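Local coordinates for protein alcohol dehydrogenase (Escherichia coli, PDB 5VM2) that is a zinc-containing dehydrogenase of unknown specificity, probably oxidising a CH-OH group with NAD or NADP, and is involved in membrane biogenesis, at residues 123-127 with 343-347; 170-174 with 229-233; 182-187 with 308-314; 195-201 with 214-220; 236-241 with 254-259. All coordinates share one frame; numbering follows the deposited sequence.

Interaction 1. Residues 123-127 with 343-347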
# COMPACT_ATOMS: atom_id res chain seq x y z
N GLY A 123 -6.63 11.38 -9.99
CA GLY A 123 -5.87 11.39 -8.75
C GLY A 123 -6.73 11.63 -7.53
O GLY A 123 -7.76 12.30 -7.60
N ALA A 124 -6.30 11.06 -6.40
CA ALA A 124 -6.98 11.32 -5.14
C ALA A 124 -6.68 12.71 -4.61
O ALA A 124 -7.41 13.21 -3.75
CB ALA A 124 -6.58 10.27 -4.10
N LEU A 125 -5.61 13.35 -5.09
CA LEU A 125 -5.25 14.71 -4.70
C LEU A 125 -6.23 15.69 -5.35
O LEU A 125 -5.97 16.27 -6.41
CB LEU A 125 -3.81 15.02 -5.07
CG LEU A 125 -2.77 14.21 -4.28
CD1 LEU A 125 -1.39 14.35 -4.89
CD2 LEU A 125 -2.77 14.65 -2.83
N THR A 126 -7.38 15.85 -4.71
CA THR A 126 -8.42 16.76 -5.14
C THR A 126 -9.35 16.97 -3.96
O THR A 126 -9.34 16.19 -3.00
CB THR A 126 -9.19 16.22 -6.36
OG1 THR A 126 -10.21 17.15 -6.75
CG2 THR A 126 -9.82 14.88 -6.04
N HIS A 127 -10.15 18.04 -4.01
CA HIS A 127 -11.07 18.30 -2.92
C HIS A 127 -12.29 17.39 -2.97
O HIS A 127 -12.81 17.00 -1.92
CB HIS A 127 -11.51 19.76 -2.92
CG HIS A 127 -10.46 20.72 -2.45
ND1 HIS A 127 -10.05 20.78 -1.13
CD2 HIS A 127 -9.73 21.64 -3.12
CE1 HIS A 127 -9.11 21.71 -1.01
NE2 HIS A 127 -8.90 22.24 -2.20
N ILE A 343 -0.82 13.75 2.94
CA ILE A 343 -1.16 15.11 2.55
C ILE A 343 -2.55 15.41 3.09
O ILE A 343 -3.50 14.67 2.82
CB ILE A 343 -1.09 15.31 1.03
CG1 ILE A 343 0.35 15.12 0.54
CG2 ILE A 343 -1.60 16.69 0.66
CD1 ILE A 343 0.48 14.89 -0.94
N LYS A 344 -2.65 16.48 3.87
CA LYS A 344 -3.91 16.91 4.47
C LYS A 344 -4.62 17.86 3.51
O LYS A 344 -4.05 18.89 3.11
CB LYS A 344 -3.67 17.59 5.81
CG LYS A 344 -4.93 17.98 6.55
CD LYS A 344 -4.61 18.70 7.85
CE LYS A 344 -5.66 18.44 8.91
NZ LYS A 344 -7.05 18.60 8.38
N ILE A 345 -5.84 17.52 3.12
CA ILE A 345 -6.61 18.37 2.22
C ILE A 345 -7.75 19.03 2.99
O ILE A 345 -8.85 18.48 3.10
CB ILE A 345 -7.15 17.59 1.01
CG1 ILE A 345 -6.00 16.93 0.26
CG2 ILE A 345 -7.91 18.52 0.08
CD1 ILE A 345 -6.46 15.96 -0.80
N SER A 346 -7.47 20.20 3.55
CA SER A 346 -8.50 21.10 4.05
C SER A 346 -8.69 22.23 3.05
O SER A 346 -7.89 22.41 2.12
CB SER A 346 -8.11 21.65 5.43
OG SER A 346 -6.82 22.23 5.40
N ASP A 347 -9.75 23.00 3.23
CA ASP A 347 -9.91 24.18 2.40
C ASP A 347 -9.05 25.30 2.95
O ASP A 347 -8.32 25.96 2.22
CB ASP A 347 -11.37 24.62 2.31
CG ASP A 347 -11.60 25.62 1.20
OD1 ASP A 347 -10.81 25.63 0.23
OD2 ASP A 347 -12.57 26.42 1.29
OXT ASP A 347 -9.06 25.56 4.16
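The His-127 imidazole meets Ser-346 and Ile-345 of the last residues of the chain. Ser-346 O lies at the ring edge, close to the ring plane, 3.4 Å from His-127 CE1. Ile-345 CG2 approaches the ring obliquely and comes within 3.3 Å of His-127 ND1. Tyr-321 also packs on this histidine, edge-to-face. The imidazole swings towards the C-terminal tail because CG stands beside the backbone N, chi1 -74°. Asp-347 is close as well, with OD1 4.6 Å from His-127 NE2. The carboxylate and the imidazole are not in contact, and the charge of the histidine is not known. Ser-346 and Asp-347 are poorly ordered, so any attraction is probably weak.

The inner half of the contact is apolar. Ile-345 sends its CD1 branch to the backbone of the other segment, 3.6 Å from Thr-126 O. That carbonyl is buried here and finds no polar partner in the model. The side chain of Thr-126 turns the other way, and its OG1 bonds to Ser-4 O. Leu-125 CD2 touches Ile-343 CD1 at 3.8 Å, the two side chains crossing at about a right angle. Val-36 of strand 28-37 lies against both Leu-125 and Ile-345, and Phe-328 of helix 324-333 packs on Leu-125.

Leu-125 is the centre of an inverse gamma turn, closed by a weak bond from Thr-126 N to Ala-124 O. The contact thus packs the end of strand 340-344 and the C-terminal tail against the loop leading into strand 128-132. Both strands pair with strand 28-37 in the mixed sheet of the GroES-like catalytic domain.

Interaction 2. Residues 170-174 with 229-233; sequences KKIII and CQQFT
Strand 171-175 of the Rossmann-type parallel sheet meets the end of helix 225-232 through Lys-171 and Phe-232. The lysine folds over one face of the phenylalanine ring. Lys-171 CE lies almost above the ring centre, 3.9 Å from the Phe-232 centroid and 13° off the ring normal, a CH-pi contact. Lys-171 NZ makes a cation-pi contact with the same face, also 3.9 Å from the Phe-232 centroid. Two bends near the end of the chain curl the lysine back over the ring. Lys-171 CE also comes to 3.1 Å from Phe-232 O. NZ has a further partner in Glu-195 OE1, but this ion pair is long and weak.

The ring reaches the strand because its CG stands anti to the backbone N, chi1 167°. Phe-232 CE1 ends 3.5 Å from Ile-172 O. The helix lies on one face of the sheet and leads, through the turn after Thr-233, into strand 238-243, the neighbour of 171-175. Phe-232 also rests on Ala-197 of strand 195-200, so one ring bridges two adjacent strands.

Deeper in, Ile-173 slides past the phenylalanine in the opposite direction, its CG1 4.0 Å from CE1 of Phe-232. Ile-173 CD1 runs on to Cys-229 SG at 3.6 Å. Leu-257 packs on the same cysteine. At the helix end, Thr-233 N closes the last backbone turn onto Cys-229 O, while Thr-233 OG1 accepts from Gly-237 N.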
# COMPACT_ATOMS: atom_id res chain seq x y z
N LYS A 170 4.76 -20.58 12.25
CA LYS A 170 5.51 -20.28 11.04
C LYS A 170 6.50 -19.16 11.34
O LYS A 170 6.09 -18.07 11.76
CB LYS A 170 4.58 -19.90 9.89
CG LYS A 170 3.68 -21.06 9.48
CD LYS A 170 2.93 -20.80 8.19
CE LYS A 170 2.32 -22.11 7.68
NZ LYS A 170 1.34 -21.89 6.58
N LYS A 171 7.78 -19.44 11.16
CA LYS A 171 8.81 -18.43 11.37
C LYS A 171 8.90 -17.56 10.13
O LYS A 171 8.95 -18.07 9.01
CB LYS A 171 10.16 -19.07 11.66
CG LYS A 171 10.20 -19.88 12.93
CD LYS A 171 11.62 -20.27 13.29
CE LYS A 171 12.45 -19.05 13.65
NZ LYS A 171 12.08 -18.48 14.98
N ILE A 172 8.92 -16.24 10.33
CA ILE A 172 8.76 -15.29 9.23
C ILE A 172 9.95 -14.34 9.20
O ILE A 172 10.42 -13.87 10.25
CB ILE A 172 7.43 -14.52 9.38
CG1 ILE A 172 6.26 -15.51 9.22
CG2 ILE A 172 7.32 -13.40 8.35
CD1 ILE A 172 4.92 -14.86 9.12
N ILE A 173 10.45 -14.08 8.00
CA ILE A 173 11.46 -13.06 7.74
C ILE A 173 10.86 -12.05 6.78
O ILE A 173 10.36 -12.42 5.72
CB ILE A 173 12.75 -13.65 7.15
CG1 ILE A 173 13.40 -14.62 8.14
CG2 ILE A 173 13.71 -12.53 6.79
CD1 ILE A 173 14.59 -15.36 7.56
N ILE A 174 10.89 -10.78 7.16
CA ILE A 174 10.42 -9.69 6.32
C ILE A 174 11.63 -8.87 5.90
O ILE A 174 12.32 -8.28 6.74
CB ILE A 174 9.39 -8.83 7.06
CG1 ILE A 174 8.13 -9.67 7.33
CG2 ILE A 174 9.05 -7.59 6.25
CD1 ILE A 174 7.12 -8.98 8.16
N CYS A 229 19.94 -14.45 9.98
CA CYS A 229 18.69 -15.16 9.72
C CYS A 229 18.83 -16.66 9.97
O CYS A 229 17.91 -17.30 10.47
CB CYS A 229 18.24 -14.90 8.28
SG CYS A 229 17.53 -13.25 8.01
N GLN A 230 19.99 -17.23 9.61
CA GLN A 230 20.21 -18.65 9.88
C GLN A 230 20.24 -18.93 11.37
O GLN A 230 19.74 -19.96 11.83
CB GLN A 230 21.52 -19.10 9.22
CG GLN A 230 21.40 -19.32 7.71
CD GLN A 230 20.33 -20.32 7.35
OE1 GLN A 230 19.19 -19.95 7.04
NE2 GLN A 230 20.67 -21.60 7.39
N GLN A 231 20.82 -18.01 12.16
CA GLN A 231 20.71 -18.12 13.61
C GLN A 231 19.25 -18.03 14.04
O GLN A 231 18.78 -18.84 14.85
CB GLN A 231 21.54 -17.02 14.28
CG GLN A 231 21.34 -16.94 15.78
CD GLN A 231 22.00 -15.72 16.39
OE1 GLN A 231 22.90 -15.13 15.81
NE2 GLN A 231 21.53 -15.33 17.58
N PHE A 232 18.52 -17.05 13.50
CA PHE A 232 17.12 -16.86 13.86
C PHE A 232 16.29 -18.11 13.60
O PHE A 232 15.42 -18.47 14.40
CB PHE A 232 16.57 -15.65 13.09
CG PHE A 232 15.07 -15.52 13.13
CD1 PHE A 232 14.32 -15.64 11.97
CD2 PHE A 232 14.41 -15.24 14.32
CE1 PHE A 232 12.94 -15.51 12.00
CE2 PHE A 232 13.03 -15.10 14.35
CZ PHE A 232 12.30 -15.23 13.20
N THR A 233 16.57 -18.81 12.50
CA THR A 233 15.81 -19.99 12.11
C THR A 233 16.53 -21.29 12.44
O THR A 233 16.12 -22.35 11.95
CB THR A 233 15.48 -19.95 10.61
OG1 THR A 233 16.70 -20.02 9.85
CG2 THR A 233 14.74 -18.67 10.26

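Interaction 3. Residues 182-187 with 308-314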
# COMPACT_ATOMS: atom_id res chain seq x y z
N LEU A 182 6.42 -2.78 7.14
CA LEU A 182 5.80 -2.61 8.45
C LEU A 182 4.34 -3.02 8.42
O LEU A 182 3.84 -3.61 9.39
CB LEU A 182 5.96 -1.16 8.90
CG LEU A 182 7.43 -0.76 9.08
CD1 LEU A 182 7.56 0.71 9.41
CD2 LEU A 182 8.08 -1.62 10.15
N MET A 183 3.63 -2.73 7.32
CA MET A 183 2.27 -3.24 7.16
C MET A 183 2.24 -4.76 7.15
O MET A 183 1.37 -5.37 7.78
CB MET A 183 1.65 -2.70 5.87
CG MET A 183 1.43 -1.20 5.84
SD MET A 183 0.58 -0.57 7.29
CE MET A 183 0.19 1.11 6.77
N THR A 184 3.18 -5.38 6.44
CA THR A 184 3.24 -6.84 6.39
C THR A 184 3.54 -7.42 7.77
O THR A 184 2.94 -8.42 8.18
CB THR A 184 4.29 -7.29 5.38
OG1 THR A 184 4.01 -6.69 4.10
CG2 THR A 184 4.29 -8.81 5.23
N LEU A 185 4.45 -6.78 8.52
CA LEU A 185 4.75 -7.20 9.88
C LEU A 185 3.50 -7.21 10.75
O LEU A 185 3.20 -8.21 11.42
CB LEU A 185 5.81 -6.26 10.47
CG LEU A 185 5.97 -6.12 11.98
CD1 LEU A 185 6.47 -7.43 12.59
CD2 LEU A 185 6.93 -4.96 12.29
N GLN A 186 2.74 -6.12 10.75
CA GLN A 186 1.54 -6.07 11.57
C GLN A 186 0.49 -7.06 11.08
O GLN A 186 -0.24 -7.65 11.89
CB GLN A 186 0.99 -4.64 11.59
CG GLN A 186 1.98 -3.65 12.19
CD GLN A 186 1.32 -2.38 12.65
OE1 GLN A 186 0.70 -2.35 13.71
NE2 GLN A 186 1.45 -1.32 11.86
N ALA A 187 0.41 -7.28 9.77
CA ALA A 187 -0.50 -8.30 9.26
C ALA A 187 -0.09 -9.69 9.74
O ALA A 187 -0.94 -10.47 10.18
CB ALA A 187 -0.56 -8.25 7.73
N ARG A 308 -5.17 -3.44 17.33
CA ARG A 308 -4.14 -4.45 17.11
C ARG A 308 -3.18 -4.05 16.00
O ARG A 308 -1.99 -4.37 16.05
CB ARG A 308 -4.79 -5.80 16.79
CG ARG A 308 -3.82 -6.97 16.78
CD ARG A 308 -4.56 -8.30 16.81
NE ARG A 308 -5.22 -8.54 18.09
CZ ARG A 308 -6.00 -9.59 18.35
NH1 ARG A 308 -6.23 -10.50 17.40
NH2 ARG A 308 -6.55 -9.73 19.54
N PHE A 309 -3.68 -3.34 14.99
CA PHE A 309 -2.91 -2.89 13.84
C PHE A 309 -2.79 -1.37 13.96
O PHE A 309 -3.79 -0.66 13.89
CB PHE A 309 -3.63 -3.32 12.56
CG PHE A 309 -2.76 -3.35 11.33
CD1 PHE A 309 -2.71 -4.50 10.55
CD2 PHE A 309 -2.05 -2.23 10.92
CE1 PHE A 309 -1.94 -4.54 9.40
CE2 PHE A 309 -1.28 -2.27 9.77
CZ PHE A 309 -1.22 -3.42 9.01
N ASP A 310 -1.56 -0.88 14.14
CA ASP A 310 -1.29 0.54 14.42
C ASP A 310 -0.76 1.20 13.15
O ASP A 310 0.39 1.00 12.77
CB ASP A 310 -0.31 0.68 15.58
CG ASP A 310 -0.02 2.14 15.96
OD1 ASP A 310 -0.43 3.08 15.24
OD2 ASP A 310 0.66 2.35 16.99
N VAL A 311 -1.61 2.01 12.50
CA VAL A 311 -1.18 2.78 11.33
C VAL A 311 -0.90 4.25 11.67
O VAL A 311 -0.15 4.91 10.94
CB VAL A 311 -2.21 2.69 10.18
CG1 VAL A 311 -2.29 1.27 9.65
CG2 VAL A 311 -3.58 3.18 10.62
N LYS A 312 -1.47 4.77 12.76
CA LYS A 312 -1.25 6.16 13.13
C LYS A 312 0.20 6.41 13.51
O LYS A 312 0.77 7.45 13.15
CB LYS A 312 -2.19 6.55 14.28
CG LYS A 312 -1.87 7.88 14.94
CD LYS A 312 -2.93 8.25 15.96
CE LYS A 312 -4.32 8.19 15.37
NZ LYS A 312 -4.47 9.09 14.19
N SER A 313 0.81 5.47 14.23
CA SER A 313 2.20 5.63 14.64
C SER A 313 3.16 5.63 13.46
O SER A 313 4.32 6.03 13.62
CB SER A 313 2.59 4.52 15.61
OG SER A 313 1.93 4.66 16.85
N MET A 314 2.73 5.20 12.27
CA MET A 314 3.64 5.15 11.14
C MET A 314 3.78 6.49 10.44
O MET A 314 4.79 6.72 9.78
CB MET A 314 3.18 4.07 10.15
CG MET A 314 3.09 2.70 10.80
SD MET A 314 2.51 1.42 9.67
CE MET A 314 3.65 1.66 8.30
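Helix 179-190 meets the loop between helix 297-305 and strand 315-320 at Gln-186 and Phe-309, where the CA atoms come to 5.9 Å. The Gln-186 amide grips the backbone of Asp-310 twice. Gln-186 OE1 accepts from Asp-310 N at 2.7 Å, and Gln-186 NE2 donates to Asp-310 O at 2.7 Å. Both bonds are nearly straight. Asp-310 O lies in the plane of the glutamine amide, yet the donor stands above the plane of the Asp-310 carbonyl, 47° out of it.

Gln-186 also touches the Phe-309 ring. Gln-186 CB sits over the ring centre, 3.5 Å from the Phe-309 centroid, as a CH-pi contact. Met-183 SD takes the ring edge, 3.5 Å from Phe-309 CE2, a Met-aromatic contact in the ring plane. A bend at chi2 (-50°) turns the Met-183 sulfur to this edge. Met-314 SD lies 3.7 Å from Met-183 SD, and its methyl CE reaches Leu-182 CB. Val-311 CG1 closes on Met-183 CE.

Within the loop, Asp-310 forms an Asx motif. Its carboxylate takes Ser-313 N on OD1 and Ser-313 OG on OD2, which shapes the turn. Met-158 of helix 145-163 packs on Phe-309 and Ala-187.

The paired bonds hold both the oxygen and the nitrogen of a buried glutamine amide and fix its rotation. The polar match sets the position of the loop on the helix, while methionine, aromatic and aliphatic groups pack around it.

Interaction 4. Residues 195-201 with 214-220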
# COMPACT_ATOMS: atom_id res chain seq x y z
N GLU A 195 7.13 -15.42 15.66
CA GLU A 195 8.57 -15.27 15.41
C GLU A 195 8.73 -14.57 14.07
O GLU A 195 8.56 -15.19 13.02
CB GLU A 195 9.28 -16.63 15.44
CG GLU A 195 9.08 -17.43 16.71
CD GLU A 195 9.93 -16.92 17.86
OE1 GLU A 195 11.06 -16.46 17.60
OE2 GLU A 195 9.46 -16.99 19.01
N ILE A 196 9.03 -13.28 14.12
CA ILE A 196 9.12 -12.44 12.93
C ILE A 196 10.43 -11.67 12.99
O ILE A 196 10.61 -10.84 13.88
CB ILE A 196 7.95 -11.45 12.82
CG1 ILE A 196 6.61 -12.15 13.06
CG2 ILE A 196 7.96 -10.78 11.46
CD1 ILE A 196 5.42 -11.20 13.04
N ALA A 197 11.32 -11.92 12.04
CA ALA A 197 12.54 -11.15 11.89
C ALA A 197 12.35 -10.13 10.77
O ALA A 197 11.76 -10.44 9.73
CB ALA A 197 13.73 -12.06 11.58
N VAL A 198 12.82 -8.91 11.00
CA VAL A 198 12.69 -7.82 10.03
C VAL A 198 14.07 -7.28 9.73
O VAL A 198 14.84 -6.96 10.65
CB VAL A 198 11.76 -6.70 10.55
CG1 VAL A 198 11.76 -5.53 9.58
CG2 VAL A 198 10.35 -7.24 10.76
N VAL A 199 14.38 -7.16 8.44
CA VAL A 199 15.70 -6.77 7.95
C VAL A 199 15.57 -5.46 7.19
O VAL A 199 14.72 -5.34 6.30
CB VAL A 199 16.30 -7.85 7.04
CG1 VAL A 199 17.70 -7.45 6.58
CG2 VAL A 199 16.32 -9.20 7.75
N ASP A 200 16.42 -4.49 7.53
CA ASP A 200 16.53 -3.27 6.74
C ASP A 200 17.94 -2.71 6.94
O ASP A 200 18.81 -3.37 7.53
CB ASP A 200 15.45 -2.25 7.13
CG ASP A 200 15.35 -1.11 6.13
OD1 ASP A 200 14.28 -0.95 5.51
OD2 ASP A 200 16.35 -0.38 5.96
N VAL A 201 18.18 -1.49 6.47
CA VAL A 201 19.49 -0.86 6.56
C VAL A 201 19.44 0.48 7.28
O VAL A 201 20.48 1.11 7.44
CB VAL A 201 20.13 -0.69 5.16
CG1 VAL A 201 20.45 -2.04 4.56
CG2 VAL A 201 19.22 0.13 4.24
N ALA A 214 8.18 -6.57 15.77
CA ALA A 214 9.16 -7.50 15.24
C ALA A 214 9.83 -8.27 16.38
O ALA A 214 10.21 -7.68 17.39
CB ALA A 214 10.21 -6.76 14.41
N THR A 215 9.94 -9.59 16.22
CA THR A 215 10.64 -10.39 17.23
C THR A 215 12.12 -10.06 17.27
O THR A 215 12.71 -9.90 18.34
CB THR A 215 10.45 -11.89 16.93
OG1 THR A 215 9.05 -12.20 16.92
CG2 THR A 215 11.15 -12.73 17.98
N VAL A 216 12.76 -10.00 16.10
CA VAL A 216 14.17 -9.66 15.98
C VAL A 216 14.30 -8.67 14.83
O VAL A 216 13.55 -8.76 13.85
CB VAL A 216 15.04 -10.92 15.73
CG1 VAL A 216 16.50 -10.55 15.50
CG2 VAL A 216 14.91 -11.91 16.88
N VAL A 217 15.21 -7.71 14.96
CA VAL A 217 15.50 -6.76 13.89
C VAL A 217 16.97 -6.91 13.51
O VAL A 217 17.83 -7.10 14.38
CB VAL A 217 15.16 -5.31 14.30
CG1 VAL A 217 13.65 -5.15 14.45
CG2 VAL A 217 15.87 -4.94 15.59
N ILE A 218 17.25 -6.82 12.22
CA ILE A 218 18.57 -7.12 11.68
C ILE A 218 18.96 -6.00 10.73
O ILE A 218 18.24 -5.72 9.76
CB ILE A 218 18.61 -8.48 10.97
CG1 ILE A 218 18.47 -9.62 11.99
CG2 ILE A 218 19.90 -8.64 10.17
CD1 ILE A 218 17.88 -10.90 11.41
N ASN A 219 20.09 -5.36 11.00
CA ASN A 219 20.60 -4.29 10.14
C ASN A 219 21.58 -4.92 9.16
O ASN A 219 22.74 -5.19 9.50
CB ASN A 219 21.24 -3.19 10.98
CG ASN A 219 21.70 -2.02 10.14
OD1 ASN A 219 22.12 -2.18 8.99
ND2 ASN A 219 21.62 -0.82 10.70
N GLY A 220 21.13 -5.10 7.92
CA GLY A 220 21.93 -5.71 6.88
C GLY A 220 23.16 -4.93 6.48
O GLY A 220 24.03 -5.49 5.80
O HOH W 1 22.57 1.88 9.14
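Strands 195-200 and 216-219 run parallel and are joined by backbone hydrogen bonds along their length, from the pair Ile-196 and Val-216 to the pair Asp-200 and Gly-220. Val-198 lies at the middle: its N donates to Val-216 O at 2.9 Å, and its O accepts from Ile-218 N at 2.9 Å. Asp-200 repeats the pattern with Ile-218 O and Gly-220 N. At the start, Ile-196 O takes Val-216 N at 3.2 Å and, more weakly, Thr-215 N.

Thr-215 adds a side-chain bond where strand pairing begins. Thr-215 OG1 accepts from Ile-196 N at 3.0 Å with an angle of 164°. The hydroxyl faces that N-H because it lies anti to the Thr-215 carbonyl carbon, chi1 -58°. OG1 also bonds to Thr-194 O.

Apolar groups pack on both faces. Val-199 CG2 meets Ile-218 CB at 4.0 Å on the face carrying Ala-197 and Val-216. Phe-232 and Arg-228 of helix 225-232 lie on that face. Val-198 CG2 touches Ala-214 CB at 3.7 Å on the other, where Ala-209 of helix 203-211 packs.

At the far end a water links Val-201 O to Asn-219 ND2, which also donates to Glu-203 OE2. Asn-219 OD1 takes Ala-221 N and Lys-222 N, which holds the amide in place. Asp-200 is set by Leu-202 N through OD2 and by Ala-177 N through OD1. Ala-177 lies within a GxGxxG turn, so the acid joins its strand to the probable dinucleotide-binding loop. With helix 203-211 the two strands make a beta-alpha-beta unit of the Rossmann fold, with 216-219 at the sheet edge.

Interaction 5. Residues 236-241 with 254-259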
# COMPACT_ATOMS: atom_id res chain seq x y z
N MET A 236 17.55 -23.68 9.73
CA MET A 236 16.55 -24.37 8.93
C MET A 236 15.92 -23.48 7.87
O MET A 236 15.35 -24.00 6.91
CB MET A 236 15.43 -24.91 9.83
CG MET A 236 15.90 -25.48 11.16
SD MET A 236 16.69 -27.10 11.01
CE MET A 236 17.90 -27.02 12.34
N GLY A 237 16.08 -22.17 7.95
CA GLY A 237 15.37 -21.26 7.07
C GLY A 237 13.99 -20.93 7.60
O GLY A 237 13.44 -21.62 8.45
N ALA A 238 13.43 -19.84 7.08
CA ALA A 238 12.12 -19.39 7.52
C ALA A 238 11.01 -20.07 6.73
O ALA A 238 11.17 -20.41 5.55
CB ALA A 238 12.00 -17.87 7.38
N ASP A 239 9.86 -20.27 7.39
CA ASP A 239 8.68 -20.79 6.69
C ASP A 239 8.26 -19.86 5.56
O ASP A 239 7.88 -20.32 4.47
CB ASP A 239 7.52 -20.95 7.68
CG ASP A 239 7.78 -22.02 8.71
OD1 ASP A 239 8.50 -21.74 9.69
OD2 ASP A 239 7.27 -23.15 8.53
N ILE A 240 8.29 -18.55 5.80
CA ILE A 240 7.84 -17.56 4.82
C ILE A 240 8.85 -16.43 4.83
O ILE A 240 9.22 -15.93 5.89
CB ILE A 240 6.44 -17.02 5.14
CG1 ILE A 240 5.41 -18.15 5.25
CG2 ILE A 240 6.02 -16.02 4.09
CD1 ILE A 240 4.18 -17.78 6.07
N VAL A 241 9.30 -16.02 3.64
CA VAL A 241 10.12 -14.82 3.49
C VAL A 241 9.32 -13.84 2.65
O VAL A 241 8.92 -14.16 1.53
CB VAL A 241 11.47 -15.11 2.84
CG1 VAL A 241 12.30 -13.83 2.77
CG2 VAL A 241 12.22 -16.19 3.61
N ALA A 254 16.45 -13.80 -0.82
CA ALA A 254 15.40 -14.65 -0.26
C ALA A 254 15.63 -16.15 -0.48
O ALA A 254 15.30 -16.92 0.43
CB ALA A 254 14.04 -14.23 -0.82
N PRO A 255 16.14 -16.62 -1.63
CA PRO A 255 16.42 -18.07 -1.75
C PRO A 255 17.27 -18.62 -0.62
O PRO A 255 17.07 -19.77 -0.20
CB PRO A 255 17.15 -18.17 -3.10
CG PRO A 255 16.63 -17.03 -3.88
CD PRO A 255 16.36 -15.92 -2.91
N TYR A 256 18.23 -17.85 -0.12
CA TYR A 256 19.13 -18.30 0.93
C TYR A 256 18.50 -18.25 2.32
O TYR A 256 19.13 -18.71 3.28
CB TYR A 256 20.41 -17.47 0.89
CG TYR A 256 21.12 -17.57 -0.44
CD1 TYR A 256 20.87 -16.66 -1.46
CD2 TYR A 256 22.01 -18.60 -0.69
CE1 TYR A 256 21.51 -16.77 -2.68
CE2 TYR A 256 22.66 -18.72 -1.91
CZ TYR A 256 22.40 -17.80 -2.90
OH TYR A 256 23.05 -17.91 -4.11
N LEU A 257 17.28 -17.73 2.45
CA LEU A 257 16.66 -17.49 3.74
C LEU A 257 15.46 -18.38 4.04
O LEU A 257 15.03 -18.44 5.20
CB LEU A 257 16.22 -16.02 3.86
CG LEU A 257 17.31 -14.97 3.65
CD1 LEU A 257 16.71 -13.58 3.75
CD2 LEU A 257 18.42 -15.15 4.67
N VAL A 258 14.91 -19.05 3.03
CA VAL A 258 13.66 -19.80 3.15
C VAL A 258 13.98 -21.27 3.37
O VAL A 258 14.99 -21.80 2.89
CB VAL A 258 12.78 -19.60 1.89
CG1 VAL A 258 13.46 -20.19 0.67
CG2 VAL A 258 11.38 -20.20 2.07
N MET A 259 13.11 -21.94 4.12
CA MET A 259 13.26 -23.37 4.35
C MET A 259 12.72 -24.17 3.16
O MET A 259 11.92 -23.68 2.36
CB MET A 259 12.51 -23.80 5.61
CG MET A 259 11.02 -23.96 5.40
SD MET A 259 10.13 -24.46 6.89
CE MET A 259 11.43 -25.16 7.88
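Two backbone hydrogen bonds join Ala-238 to Leu-257 and Met-259. Ala-238 N donates to Leu-257 O at 2.8 Å, nearly straight and in the carbonyl plane. Met-259 N donates to Ala-238 O at 2.9 Å. Together they pair Ala-238 with Val-258 in a short parallel bridge.

Close backbone packing goes with this pairing. Gly-237 CA comes to 3.4 Å from Leu-257 O. Its phi of 85° suits glycine, and a CB there would collide with the chain at Val-258 and Met-259.

The apolar contacts centre on Val-241. Val-241 CG2 lies 3.9 Å from Val-258 CB and touches Leu-257 CB. Val-241 CG1 meets Ala-254 CB at 4.0 Å. Leu-257 also packs on Ile-173.

Sulfur and carboxylate meet at the outer end. Met-259 and Asp-239 lie side by side, with Met-259 SD 3.5 Å from Asp-239 OD2. Asp-239 OD1 accepts a hydrogen bond from Lys-171 N, and the chain turns a corner at this residue.

The contact is therefore polar along the backbone and apolar around Val-241. Its two bonds fix the register of residues 258-259 beside the start of strand 238-243.

Overall arrangement
Interactions 2, 4 and 5 all involve strands of the parallel Rossmann sheet. Interaction 4, only partly buried, pairs its edge strand with the next one in by backbone bonds. Interactions 2 and 5 are buried. Interaction 2 lays a helix on strand 171-175 mainly through side chains, with a cation-pi contact, and interaction 5 pairs a short outlying strand with the start of the neighbouring one. Interaction 3 is buried and nearer the chain centre. It touches interaction 2 where Leu-185 meets Ile-174, and it uses a side-chain amide rather than strand pairing. Interaction 1 stands apart at the other sheet, in the GroES-like part. Its inner part is apolar and buried, its tail end exposed. Along the chain it encloses all the others.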